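PDB 4OOZ: mannan endo-1,4-beta-mannosidase from Cryptopygus antarcticus, which hydrolyses internal beta-1,4-mannosidic linkages in mannans, galactomannans and glucomannans, releasing mainly short manno-oligosaccharides. Local coordinates for residues W83-G88 against V130-A135; L145-S150 against K211-K216; G184-G189 against Q204-G209; V238-W243 against G272-Y277. All coordinates share one frame; numbering follows the deposited sequence.

Contact 1: residues W83-G88 against V130-A135. With BMA (beta-D-mannopyranose), chain G.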
# COMPACT_ATOMS: atom_id res chain seq x y z
N TRP A 83 -1.56 3.26 7.47
CA TRP A 83 -2.84 3.74 6.94
C TRP A 83 -3.14 5.16 7.41
O TRP A 83 -2.70 5.58 8.48
CB TRP A 83 -3.98 2.80 7.34
CG TRP A 83 -3.87 1.42 6.74
CD1 TRP A 83 -2.78 0.88 6.13
CD2 TRP A 83 -4.90 0.42 6.68
NE1 TRP A 83 -3.07 -0.40 5.70
CE2 TRP A 83 -4.36 -0.70 6.03
CE3 TRP A 83 -6.22 0.37 7.13
CZ2 TRP A 83 -5.09 -1.86 5.81
CZ3 TRP A 83 -6.95 -0.78 6.91
CH2 TRP A 83 -6.39 -1.88 6.25
N VAL A 84 -3.89 5.91 6.61
CA VAL A 84 -4.15 7.32 6.90
C VAL A 84 -5.65 7.62 7.04
O VAL A 84 -6.18 7.65 8.16
CB VAL A 84 -3.55 8.23 5.82
CG1 VAL A 84 -3.73 9.70 6.19
CG2 VAL A 84 -2.08 7.92 5.63
N HIS A 85 -6.33 7.83 5.92
CA HIS A 85 -7.75 8.18 5.94
C HIS A 85 -8.60 7.05 6.50
O HIS A 85 -9.51 7.28 7.30
CB HIS A 85 -8.25 8.54 4.54
CG HIS A 85 -7.53 9.70 3.92
ND1 HIS A 85 -6.80 10.60 4.66
CD2 HIS A 85 -7.45 10.11 2.63
CE1 HIS A 85 -6.29 11.52 3.85
NE2 HIS A 85 -6.67 11.24 2.62
N VAL A 86 -8.30 5.83 6.08
CA VAL A 86 -9.01 4.63 6.51
C VAL A 86 -10.50 4.73 6.22
O VAL A 86 -10.93 4.53 5.08
CB VAL A 86 -8.78 4.35 8.01
CG1 VAL A 86 -9.25 2.96 8.36
CG2 VAL A 86 -7.31 4.51 8.36
N GLU A 87 -11.31 5.05 7.23
CA GLU A 87 -12.75 5.07 7.04
C GLU A 87 -13.39 6.41 7.39
O GLU A 87 -14.52 6.47 7.85
CB GLU A 87 -13.41 3.96 7.86
CG GLU A 87 -13.07 2.56 7.37
CD GLU A 87 -13.94 1.49 8.00
OE1 GLU A 87 -13.43 0.74 8.86
OE2 GLU A 87 -15.13 1.40 7.64
N GLY A 88 -12.65 7.49 7.16
CA GLY A 88 -13.18 8.83 7.33
C GLY A 88 -13.43 9.24 8.77
O GLY A 88 -14.11 10.23 9.02
N VAL A 130 -1.03 4.52 3.12
CA VAL A 130 -2.27 4.00 2.57
C VAL A 130 -3.42 4.96 2.87
O VAL A 130 -3.77 5.17 4.03
CB VAL A 130 -2.62 2.61 3.14
CG1 VAL A 130 -3.80 2.01 2.39
CG2 VAL A 130 -1.41 1.69 3.05
N LEU A 131 -3.99 5.55 1.83
CA LEU A 131 -5.05 6.53 1.99
C LEU A 131 -6.31 5.89 2.56
O LEU A 131 -6.53 5.92 3.77
CB LEU A 131 -5.37 7.20 0.65
CG LEU A 131 -4.18 7.89 -0.02
CD1 LEU A 131 -4.59 8.53 -1.34
CD2 LEU A 131 -3.55 8.92 0.91
N PHE A 132 -7.12 5.30 1.70
CA PHE A 132 -8.40 4.73 2.12
C PHE A 132 -8.35 3.22 2.30
O PHE A 132 -7.58 2.52 1.63
CB PHE A 132 -9.49 5.07 1.11
CG PHE A 132 -9.65 6.54 0.86
CD1 PHE A 132 -10.19 7.37 1.83
CD2 PHE A 132 -9.26 7.09 -0.35
CE1 PHE A 132 -10.33 8.72 1.61
CE2 PHE A 132 -9.41 8.44 -0.58
CZ PHE A 132 -9.94 9.26 0.40
N ASN A 133 -9.17 2.72 3.22
CA ASN A 133 -9.37 1.28 3.36
C ASN A 133 -10.40 0.82 2.34
O ASN A 133 -11.23 1.61 1.89
CB ASN A 133 -9.81 0.94 4.78
CG ASN A 133 -9.86 -0.55 5.03
OD1 ASN A 133 -9.32 -1.34 4.26
ND2 ASN A 133 -10.52 -0.95 6.11
N GLY A 134 -10.34 -0.45 1.95
CA GLY A 134 -11.27 -1.00 0.98
C GLY A 134 -11.84 -2.33 1.41
O GLY A 134 -12.87 -2.76 0.89
N ALA A 135 -11.16 -2.99 2.34
CA ALA A 135 -11.67 -4.22 2.94
C ALA A 135 -13.01 -3.93 3.58
O ALA A 135 -13.98 -4.66 3.41
CB ALA A 135 -10.69 -4.76 3.97
C1 BMA G . -6.43 -5.82 6.24
C2 BMA G . -7.07 -6.57 5.11
C3 BMA G . -8.13 -7.49 5.67
C4 BMA G . -7.55 -8.40 6.75
C5 BMA G . -6.72 -7.62 7.78
C6 BMA G . -5.89 -8.55 8.64
O1 BMA G . -5.42 -5.04 5.66
O2 BMA G . -6.09 -7.43 4.52
O3 BMA G . -8.72 -8.28 4.64
O4 BMA G . -8.60 -9.08 7.43
O5 BMA G . -5.81 -6.71 7.12
O6 BMA G . -6.37 -9.88 8.49
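W83 and V130 lie side by side on neighbouring parallel strands of the (beta/alpha)8 barrel. V130 CB sits 3.5 Å from W83 CD1. V130 CG1 lies over one face of the five-membered ring, a CH-pi contact of 4.2 Å to the ring centroid. At the far end of the indole, W83 CZ3 is 3.5 Å from N133 CG, the amide plane turned 45° from the ring. N133 CG, anti to its backbone nitrogen (chi1 -173°), carries the amide to this end. O1 of the chain G mannose comes to the ring edge, 3.2 Å from W83 CZ2. A serine in place of W83 would probably open a gap between V130 and the N133 amide and remove the ring edge that O1 of this mannose meets.

V84 N donates to V130 O (2.7 Å) and V86 N to L131 O. A beta bulge shifts the register by one between W83 and V86. H85 CD2 lies over one face of F132, the ring planes 52° apart.

Further out, substrate-binding N180 donates to N133 OD1 through ND2. The same oxygen closes an Asx turn: A135 N approaches N133 OD1 from above the carbonyl plane, at 3.1 Å.

Contact 2: residues L145-S150 against K211-K216. With BMA (beta-D-mannopyranose), chain D; BMA (beta-D-mannopyranose), chain B; BMA (beta-D-mannopyranose), chain C.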
# COMPACT_ATOMS: atom_id res chain seq x y z
N LEU A 145 -17.33 8.85 -2.72
CA LEU A 145 -16.18 9.32 -3.48
C LEU A 145 -15.96 8.46 -4.72
O LEU A 145 -15.32 8.89 -5.68
CB LEU A 145 -14.92 9.31 -2.62
CG LEU A 145 -14.83 10.38 -1.52
CD1 LEU A 145 -13.49 10.29 -0.81
CD2 LEU A 145 -15.03 11.76 -2.12
N PHE A 146 -16.51 7.25 -4.70
CA PHE A 146 -16.40 6.34 -5.83
C PHE A 146 -17.45 6.64 -6.88
O PHE A 146 -17.25 6.36 -8.07
CB PHE A 146 -16.55 4.88 -5.36
CG PHE A 146 -15.41 4.39 -4.52
CD1 PHE A 146 -15.29 4.78 -3.20
CD2 PHE A 146 -14.46 3.54 -5.06
CE1 PHE A 146 -14.24 4.33 -2.43
CE2 PHE A 146 -13.41 3.08 -4.29
CZ PHE A 146 -13.30 3.48 -2.97
N TRP A 147 -18.57 7.21 -6.45
CA TRP A 147 -19.70 7.43 -7.34
C TRP A 147 -19.78 8.87 -7.85
O TRP A 147 -19.98 9.10 -9.04
CB TRP A 147 -21.00 7.06 -6.64
CG TRP A 147 -21.16 5.60 -6.37
CD1 TRP A 147 -20.90 4.94 -5.20
CD2 TRP A 147 -21.63 4.61 -7.28
NE1 TRP A 147 -21.17 3.61 -5.33
CE2 TRP A 147 -21.62 3.37 -6.61
CE3 TRP A 147 -22.05 4.64 -8.62
CZ2 TRP A 147 -22.02 2.19 -7.21
CZ3 TRP A 147 -22.45 3.47 -9.21
CH2 TRP A 147 -22.44 2.25 -8.51
N ASP A 148 -19.63 9.83 -6.95
CA ASP A 148 -19.75 11.24 -7.32
C ASP A 148 -18.40 11.81 -7.74
O ASP A 148 -17.44 11.79 -6.98
CB ASP A 148 -20.33 12.06 -6.16
CG ASP A 148 -20.80 13.44 -6.60
OD1 ASP A 148 -20.00 14.19 -7.19
OD2 ASP A 148 -21.98 13.77 -6.35
N GLU A 149 -18.35 12.33 -8.97
CA GLU A 149 -17.12 12.90 -9.51
C GLU A 149 -16.77 14.22 -8.83
O GLU A 149 -15.60 14.52 -8.64
CB GLU A 149 -17.25 13.12 -11.02
CG GLU A 149 -17.47 11.85 -11.81
CD GLU A 149 -17.37 12.07 -13.31
OE1 GLU A 149 -16.89 13.14 -13.73
OE2 GLU A 149 -17.77 11.16 -14.07
N SER A 150 -17.79 14.99 -8.47
CA SER A 150 -17.58 16.31 -7.88
C SER A 150 -17.10 16.21 -6.43
O SER A 150 -16.35 17.05 -5.95
CB SER A 150 -18.86 17.14 -7.96
OG SER A 150 -19.96 16.43 -7.42
N LYS A 211 -20.94 -5.61 -0.83
CA LYS A 211 -20.77 -5.36 -2.25
C LYS A 211 -21.31 -3.99 -2.67
O LYS A 211 -22.46 -3.87 -3.09
CB LYS A 211 -21.45 -6.47 -3.05
CG LYS A 211 -20.77 -7.81 -2.86
CD LYS A 211 -21.64 -8.98 -3.24
CE LYS A 211 -20.94 -10.29 -2.92
NZ LYS A 211 -21.76 -11.47 -3.27
N LYS A 212 -20.45 -2.98 -2.57
CA LYS A 212 -20.86 -1.60 -2.84
C LYS A 212 -20.41 -1.11 -4.21
O LYS A 212 -21.21 -0.58 -4.98
CB LYS A 212 -20.30 -0.66 -1.76
CG LYS A 212 -20.40 -1.20 -0.35
CD LYS A 212 -19.90 -0.18 0.66
CE LYS A 212 -19.79 -0.81 2.04
NZ LYS A 212 -21.01 -1.57 2.39
N PHE A 213 -19.13 -1.30 -4.52
CA PHE A 213 -18.55 -0.71 -5.72
C PHE A 213 -18.23 -1.73 -6.81
O PHE A 213 -17.40 -2.62 -6.61
CB PHE A 213 -17.27 0.05 -5.36
CG PHE A 213 -17.41 0.91 -4.14
CD1 PHE A 213 -18.14 2.08 -4.18
CD2 PHE A 213 -16.80 0.55 -2.95
CE1 PHE A 213 -18.26 2.87 -3.07
CE2 PHE A 213 -16.92 1.34 -1.82
CZ PHE A 213 -17.66 2.51 -1.89
N PRO A 214 -18.89 -1.59 -7.97
CA PRO A 214 -18.51 -2.36 -9.16
C PRO A 214 -17.09 -2.01 -9.59
O PRO A 214 -16.65 -0.88 -9.34
CB PRO A 214 -19.54 -1.92 -10.21
CG PRO A 214 -20.11 -0.64 -9.69
CD PRO A 214 -20.07 -0.74 -8.21
N MET A 215 -16.40 -2.95 -10.24
CA MET A 215 -14.99 -2.78 -10.58
C MET A 215 -14.72 -1.49 -11.35
O MET A 215 -13.71 -0.83 -11.13
CB MET A 215 -14.50 -3.97 -11.40
CG MET A 215 -12.99 -4.09 -11.46
SD MET A 215 -12.33 -4.56 -9.85
CE MET A 215 -10.89 -3.49 -9.77
N LYS A 216 -15.64 -1.13 -12.24
CA LYS A 216 -15.52 0.09 -13.04
C LYS A 216 -15.34 1.33 -12.16
O LYS A 216 -14.53 2.21 -12.46
CB LYS A 216 -16.74 0.24 -13.94
CG LYS A 216 -16.77 1.50 -14.77
CD LYS A 216 -17.27 1.22 -16.18
CE LYS A 216 -18.50 0.34 -16.18
NZ LYS A 216 -18.82 -0.19 -17.55
C1 BMA D . -24.75 12.58 -4.90
C2 BMA D . -23.60 11.58 -4.78
C3 BMA D . -23.89 10.40 -5.69
C4 BMA D . -25.31 9.83 -5.50
C5 BMA D . -26.40 10.95 -5.40
C6 BMA D . -27.74 10.45 -4.90
O2 BMA D . -23.49 11.07 -3.46
O3 BMA D . -22.94 9.36 -5.49
O4 BMA D . -25.60 9.01 -6.62
O5 BMA D . -25.96 12.00 -4.50
O6 BMA D . -28.40 9.81 -5.98
C1 BMA B . -26.07 17.54 -3.85
C2 BMA B . -26.68 16.51 -2.91
C3 BMA B . -25.81 15.25 -2.90
C4 BMA B . -25.44 14.77 -4.32
C5 BMA B . -24.95 15.95 -5.21
C6 BMA B . -24.77 15.59 -6.68
O1 BMA B . -26.99 18.60 -3.94
O2 BMA B . -27.96 16.11 -3.37
O3 BMA B . -26.43 14.19 -2.19
O4 BMA B . -24.41 13.80 -4.20
O5 BMA B . -25.90 17.02 -5.14
O6 BMA B . -23.43 15.88 -7.05
C1 BMA C . -25.84 7.65 -6.23
C2 BMA C . -25.95 6.80 -7.48
C3 BMA C . -26.28 5.35 -7.12
C4 BMA C . -25.40 4.80 -5.94
C5 BMA C . -25.31 5.86 -4.81
C6 BMA C . -24.36 5.47 -3.69
O2 BMA C . -24.72 6.78 -8.17
O3 BMA C . -26.15 4.51 -8.27
O4 BMA C . -25.98 3.62 -5.38
O5 BMA C . -24.89 7.12 -5.35
O6 BMA C . -25.10 4.76 -2.71
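W147 spans the contact with its indole, meeting sugar first and then F213 and P214. Its CB lies 3.2 Å from O3 of the chain D mannose. With CG anti to the carbonyl carbon (chi1 -68°), the indole swings toward F213, and CD1 comes to the edge of the F213 ring, 4.0 Å from CE1. NE1 is 3.6 Å from F213 CD1. The two ring systems meet obliquely. On the benzene side, CE3 lies 3.5 Å from O2 of the chain C mannose. C4 of the same sugar stands over the centre of the indole face. At the tip, CZ2 has K212 O in the ring plane, 3.6 Å away, and P214 CD at 3.7 Å. CH2 also rests against the proline ring.

The two segments belong to beta-alpha loops on the catalytic face of the (beta/alpha)8 barrel. Each leads into a barrel helix, 149-167 or 215-232, with D148 and P214 at the N-cap positions. Here the loops are joined by an aromatic cluster of F146, W147 and F213. F146 and F213 stack face to face, centroids 4.0 Å apart and planes at 23°. K212 CB lies on the other face of F213. A glycine in place of W147 would probably strip the chain C mannose of its aromatic platform and open a gap beside F213 and P214.

Beyond W147 the binding surface continues with D148. Its OD2 accepts a hydrogen bond from O6 of the chain B mannose, at 2.7 Å.

Contact 3: residues G184-G189 against Q204-G209. With BMA (beta-D-mannopyranose), chain E; BMA (beta-D-mannopyranose), chain F; BMA (beta-D-mannopyranose), chain H; BMA (beta-D-mannopyranose), chain I.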
# COMPACT_ATOMS: atom_id res chain seq x y z
N GLY A 184 -12.61 -6.02 -1.08
CA GLY A 184 -13.39 -6.15 0.14
C GLY A 184 -14.78 -5.57 -0.01
O GLY A 184 -15.75 -6.14 0.47
N THR A 185 -14.86 -4.44 -0.71
CA THR A 185 -16.14 -3.79 -0.95
C THR A 185 -16.45 -3.73 -2.44
O THR A 185 -16.99 -2.75 -2.94
CB THR A 185 -16.17 -2.37 -0.36
OG1 THR A 185 -14.97 -1.68 -0.73
CG2 THR A 185 -16.26 -2.43 1.16
N LEU A 186 -16.10 -4.80 -3.14
CA LEU A 186 -16.36 -4.92 -4.57
C LEU A 186 -17.74 -5.51 -4.81
O LEU A 186 -18.18 -6.39 -4.07
CB LEU A 186 -15.29 -5.78 -5.24
CG LEU A 186 -15.61 -6.38 -6.61
CD1 LEU A 186 -15.52 -5.33 -7.71
CD2 LEU A 186 -14.72 -7.58 -6.91
N GLN A 187 -18.42 -5.02 -5.84
CA GLN A 187 -19.67 -5.63 -6.29
C GLN A 187 -19.39 -6.45 -7.54
O GLN A 187 -19.41 -5.93 -8.65
CB GLN A 187 -20.73 -4.56 -6.57
CG GLN A 187 -22.15 -5.10 -6.64
CD GLN A 187 -23.18 -4.00 -6.85
OE1 GLN A 187 -23.21 -3.35 -7.90
NE2 GLN A 187 -24.04 -3.80 -5.86
N PRO A 188 -19.12 -7.76 -7.36
CA PRO A 188 -18.71 -8.64 -8.46
C PRO A 188 -19.80 -8.79 -9.51
O PRO A 188 -20.96 -9.03 -9.16
CB PRO A 188 -18.44 -9.97 -7.76
CG PRO A 188 -18.30 -9.64 -6.30
CD PRO A 188 -19.22 -8.49 -6.09
N GLY A 189 -19.44 -8.66 -10.79
CA GLY A 189 -20.40 -8.79 -11.87
C GLY A 189 -19.77 -8.99 -13.23
O GLY A 189 -18.57 -8.80 -13.42
N GLN A 204 -14.85 -16.71 -4.84
CA GLN A 204 -13.53 -16.69 -4.22
C GLN A 204 -13.55 -15.97 -2.88
O GLN A 204 -12.57 -16.01 -2.13
CB GLN A 204 -12.51 -16.03 -5.16
CG GLN A 204 -12.52 -16.56 -6.59
CD GLN A 204 -11.89 -17.94 -6.73
OE1 GLN A 204 -11.72 -18.67 -5.75
NE2 GLN A 204 -11.54 -18.30 -7.96
N GLY A 205 -14.66 -15.30 -2.58
CA GLY A 205 -14.83 -14.65 -1.29
C GLY A 205 -14.67 -13.14 -1.30
O GLY A 205 -14.41 -12.53 -0.26
N ALA A 206 -14.82 -12.53 -2.47
CA ALA A 206 -14.71 -11.08 -2.59
C ALA A 206 -16.03 -10.42 -2.19
O ALA A 206 -17.10 -11.00 -2.35
CB ALA A 206 -14.32 -10.69 -4.00
N GLY A 207 -15.93 -9.19 -1.69
CA GLY A 207 -17.11 -8.46 -1.24
C GLY A 207 -17.49 -8.84 0.18
O GLY A 207 -18.66 -8.75 0.56
N TRP A 208 -16.51 -9.24 0.97
CA TRP A 208 -16.76 -9.68 2.34
C TRP A 208 -17.08 -8.49 3.24
O TRP A 208 -17.54 -8.66 4.37
CB TRP A 208 -15.56 -10.45 2.89
CG TRP A 208 -14.38 -9.59 3.24
CD1 TRP A 208 -14.15 -8.96 4.43
CD2 TRP A 208 -13.28 -9.25 2.38
NE1 TRP A 208 -12.97 -8.25 4.36
CE2 TRP A 208 -12.42 -8.42 3.12
CE3 TRP A 208 -12.95 -9.58 1.07
CZ2 TRP A 208 -11.24 -7.91 2.59
CZ3 TRP A 208 -11.77 -9.08 0.54
CH2 TRP A 208 -10.94 -8.25 1.30
N GLY A 209 -16.81 -7.29 2.74
CA GLY A 209 -17.11 -6.08 3.48
C GLY A 209 -18.36 -5.40 2.97
O GLY A 209 -18.68 -4.28 3.38
C1 BMA E . -12.45 -16.77 1.57
C2 BMA E . -11.33 -15.76 1.22
C3 BMA E . -11.25 -14.62 2.23
C4 BMA E . -12.65 -14.07 2.55
C5 BMA E . -13.48 -15.22 3.13
C6 BMA E . -14.84 -14.80 3.64
O2 BMA E . -11.58 -15.16 -0.04
O3 BMA E . -10.39 -13.58 1.74
O4 BMA E . -12.77 -12.85 3.38
O5 BMA E . -13.65 -16.18 2.06
O6 BMA E . -15.82 -15.06 2.64
C1 BMA F . -14.49 -20.81 -1.07
C2 BMA F . -15.48 -19.81 -0.46
C3 BMA F . -14.76 -18.50 -0.20
C4 BMA F . -13.40 -18.68 0.53
C5 BMA F . -12.58 -19.86 -0.06
C6 BMA F . -11.39 -20.24 0.80
O2 BMA F . -15.94 -20.27 0.80
O3 BMA F . -15.58 -17.59 0.53
O4 BMA F . -12.65 -17.50 0.34
O5 BMA F . -13.41 -21.03 -0.21
O6 BMA F . -10.26 -19.49 0.35
C1 BMA H . -25.63 2.43 -6.11
C2 BMA H . -25.49 1.25 -5.12
C3 BMA H . -25.39 -0.10 -5.87
C4 BMA H . -26.43 -0.21 -7.00
C5 BMA H . -26.28 1.00 -7.93
C6 BMA H . -27.24 0.99 -9.11
O2 BMA H . -26.63 1.17 -4.28
O3 BMA H . -25.53 -1.20 -4.97
O4 BMA H . -26.20 -1.41 -7.74
O5 BMA H . -26.56 2.17 -7.15
O6 BMA H . -26.65 1.73 -10.17
C1 BMA I . -27.34 -2.28 -7.66
C2 BMA I . -27.58 -2.94 -9.04
C3 BMA I . -28.64 -4.04 -8.96
C4 BMA I . -28.40 -4.96 -7.76
C5 BMA I . -28.33 -4.12 -6.48
C6 BMA I . -28.13 -4.96 -5.24
O2 BMA I . -26.39 -3.55 -9.52
O3 BMA I . -28.69 -4.81 -10.16
O4 BMA I . -29.46 -5.91 -7.65
O5 BMA I . -27.22 -3.23 -6.61
O6 BMA I . -27.26 -4.25 -4.36
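The indole of W208 has G184 on one face. G184 CA lies 3.4 Å from the centroid of the six-membered ring and only 12° off its normal, a CH-pi contact. On the other side O4 of the chain E mannose comes in at the rim, 3.6 Å from W208 CG. W208 CG sits between the backbone N and the carbonyl carbon (chi1 74°), and the indole then turns its benzene end back to G184.

On the G184 side, G209 N donates to G184 O at 2.8 Å, tilted 26° from the carbonyl plane. G207 CA also approaches G184 O, in a CA-H...O contact of 3.2 Å.

Both segments are part of the long beta-alpha loop between strand 173-180 and helix 215-232 of the (beta/alpha)8 barrel. The short helix 201-204 ends in a Schellman motif at G205. Just before it, Q204 O accepts a hydrogen bond from O2 of the chain E mannose. L186 CD2 packs on A206 CB at 4.3 Å. On the far side of the loop, Q187 NE2 donates to O3 of the chain H mannose (3.1 Å) and weakly to O5 of the chain I mannose (3.3 Å).

Contact 4: residues V238-W243 against G272-Y277. With BMA (beta-D-mannopyranose), chain E.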
# COMPACT_ATOMS: atom_id res chain seq x y z
N VAL A 238 2.65 5.27 -6.94
CA VAL A 238 1.30 4.98 -6.47
C VAL A 238 1.05 3.48 -6.60
O VAL A 238 1.57 2.84 -7.51
CB VAL A 238 0.25 5.80 -7.24
CG1 VAL A 238 -1.16 5.41 -6.84
CG2 VAL A 238 0.47 7.28 -7.01
N THR A 239 0.28 2.91 -5.68
CA THR A 239 0.03 1.48 -5.69
C THR A 239 -1.34 1.11 -5.14
O THR A 239 -2.05 1.94 -4.57
CB THR A 239 1.10 0.74 -4.87
OG1 THR A 239 0.68 -0.62 -4.65
CG2 THR A 239 1.31 1.42 -3.54
N VAL A 240 -1.70 -0.16 -5.32
CA VAL A 240 -2.92 -0.73 -4.76
C VAL A 240 -2.56 -2.07 -4.13
O VAL A 240 -1.84 -2.86 -4.73
CB VAL A 240 -4.01 -0.92 -5.82
CG1 VAL A 240 -5.17 -1.72 -5.25
CG2 VAL A 240 -4.49 0.42 -6.34
N GLY A 241 -3.05 -2.33 -2.93
CA GLY A 241 -2.75 -3.57 -2.24
C GLY A 241 -3.94 -4.50 -2.19
O GLY A 241 -4.88 -4.27 -1.45
N SER A 242 -3.88 -5.57 -2.98
CA SER A 242 -5.04 -6.43 -3.17
C SER A 242 -5.08 -7.64 -2.25
O SER A 242 -4.07 -8.30 -2.00
CB SER A 242 -5.11 -6.93 -4.61
OG SER A 242 -5.25 -5.85 -5.53
N TRP A 243 -6.28 -7.91 -1.73
CA TRP A 243 -6.63 -9.24 -1.25
C TRP A 243 -6.21 -10.25 -2.31
O TRP A 243 -6.54 -10.08 -3.48
CB TRP A 243 -8.13 -9.30 -0.96
CG TRP A 243 -8.79 -10.62 -1.22
CD1 TRP A 243 -9.05 -11.60 -0.32
CD2 TRP A 243 -9.28 -11.08 -2.48
NE1 TRP A 243 -9.68 -12.65 -0.94
CE2 TRP A 243 -9.83 -12.36 -2.27
CE3 TRP A 243 -9.32 -10.54 -3.77
CZ2 TRP A 243 -10.40 -13.10 -3.29
CZ3 TRP A 243 -9.87 -11.28 -4.78
CH2 TRP A 243 -10.41 -12.54 -4.54
N GLY A 272 -2.90 8.16 -14.63
CA GLY A 272 -3.64 7.58 -13.52
C GLY A 272 -3.32 6.11 -13.38
O GLY A 272 -4.19 5.25 -13.52
N ILE A 273 -2.05 5.82 -13.09
CA ILE A 273 -1.59 4.44 -13.05
C ILE A 273 -0.76 4.17 -11.80
O ILE A 273 -0.13 5.07 -11.26
CB ILE A 273 -0.75 4.11 -14.30
CG1 ILE A 273 0.27 5.22 -14.57
CG2 ILE A 273 -1.64 3.96 -15.51
CD1 ILE A 273 1.67 4.91 -14.10
N ILE A 274 -0.79 2.92 -11.34
CA ILE A 274 0.07 2.52 -10.24
C ILE A 274 1.46 2.25 -10.79
O ILE A 274 1.62 2.00 -11.98
CB ILE A 274 -0.47 1.27 -9.51
CG1 ILE A 274 -0.39 0.04 -10.42
CG2 ILE A 274 -1.89 1.51 -9.05
CD1 ILE A 274 -0.85 -1.23 -9.74
N ASN A 275 2.47 2.33 -9.93
CA ASN A 275 3.85 2.21 -10.38
C ASN A 275 4.50 0.90 -9.94
O ASN A 275 5.56 0.53 -10.44
CB ASN A 275 4.67 3.40 -9.91
CG ASN A 275 4.11 4.72 -10.41
OD1 ASN A 275 3.82 5.63 -9.64
ND2 ASN A 275 3.95 4.82 -11.73
N PHE A 276 3.86 0.22 -9.00
CA PHE A 276 4.27 -1.14 -8.66
C PHE A 276 3.09 -1.91 -8.10
O PHE A 276 2.37 -1.43 -7.24
CB PHE A 276 5.44 -1.14 -7.68
CG PHE A 276 5.08 -0.72 -6.28
CD1 PHE A 276 4.74 -1.67 -5.32
CD2 PHE A 276 5.12 0.61 -5.90
CE1 PHE A 276 4.42 -1.29 -4.03
CE2 PHE A 276 4.80 0.99 -4.62
CZ PHE A 276 4.46 0.04 -3.68
N TYR A 277 2.89 -3.12 -8.62
CA TYR A 277 1.80 -3.98 -8.18
C TYR A 277 2.01 -4.38 -6.72
O TYR A 277 3.07 -4.12 -6.15
CB TYR A 277 1.70 -5.21 -9.08
CG TYR A 277 1.48 -4.88 -10.54
CD1 TYR A 277 2.55 -4.69 -11.40
CD2 TYR A 277 0.19 -4.76 -11.06
CE1 TYR A 277 2.35 -4.39 -12.74
CE2 TYR A 277 -0.01 -4.46 -12.39
CZ TYR A 277 1.07 -4.27 -13.23
OH TYR A 277 0.87 -3.97 -14.55
C1 BMA E . -12.45 -16.77 1.57
C2 BMA E . -11.33 -15.76 1.22
C3 BMA E . -11.25 -14.62 2.23
C4 BMA E . -12.65 -14.07 2.55
C5 BMA E . -13.48 -15.22 3.13
C6 BMA E . -14.84 -14.80 3.64
O2 BMA E . -11.58 -15.16 -0.04
O3 BMA E . -10.39 -13.58 1.74
O4 BMA E . -12.77 -12.85 3.38
O5 BMA E . -13.65 -16.18 2.06
O6 BMA E . -15.82 -15.06 2.64
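N275 OD1 is gripped by two donors. V238 N reaches it across the contact at 3.0 Å, tilted 29° from the plane of the amide carbonyl, and H230 NE2 of helix 215-232 is the second. The return bond uses the backbone alone: N275 N donates to V238 O at 2.6 Å, in the carbonyl plane. N275 thus binds both polar backbone atoms of V238. N275 CG is anti to the carbonyl carbon (chi1 -59°), a turn that takes the amide back toward V238 N.

The next residue along makes a third link. T239 OG1 donates to F276 O at 3.2 Å, and also has Q278 NE2 as a partner. The rest of the T239 side chain rests on the F276 ring. T239 CB lies over one face, 3.8 Å from the centroid, in a CH-pi contact offset toward the rim. T239 CG2 reaches F276 CZ at 3.4 Å. The other apolar pair is V240 CG2 with I274 CG2, 3.9 Å apart, their side chains crossing at about a right angle.

At the other end of the same segment, W243 NE1 donates to O2 of the chain E mannose (3.3 Å) and more weakly to O3 (2.9 Å).

In the (beta/alpha)8 barrel, this contact joins the start of strand 238-241 to the loop that enters strand 277-278. Helix 215-232 packs on V238 and V240, helix 260-265 packs on I273 and I274, and strand 173-180 lies against V238, T239 and F276.

Overall arrangement
Contacts 1 and 4 reach the same barrel sheet, centres about 15 Å apart, without touching. Contact 3 is nested inside the loop closed by contact 2, and T185 and Q187 pair with the backbone of F213. Contact 1 meets contact 3 where A135 CB packs on W208 CZ2 at 3.5 Å, and contact 3 meets contact 4 where W208 CH2 lies 3.8 Å from W243 CB. The nearest atoms of the W208 and E181 side chains are about 3 Å apart. The chain G mannose of contact 1 is hydrogen-bonded to E181, the probable proton donor, and to E312, the probable nucleophile. Contacts 3 and 4 share the chain E mannose. Between them, contacts 2 and 3 touch mannose units B, D, C, H and I.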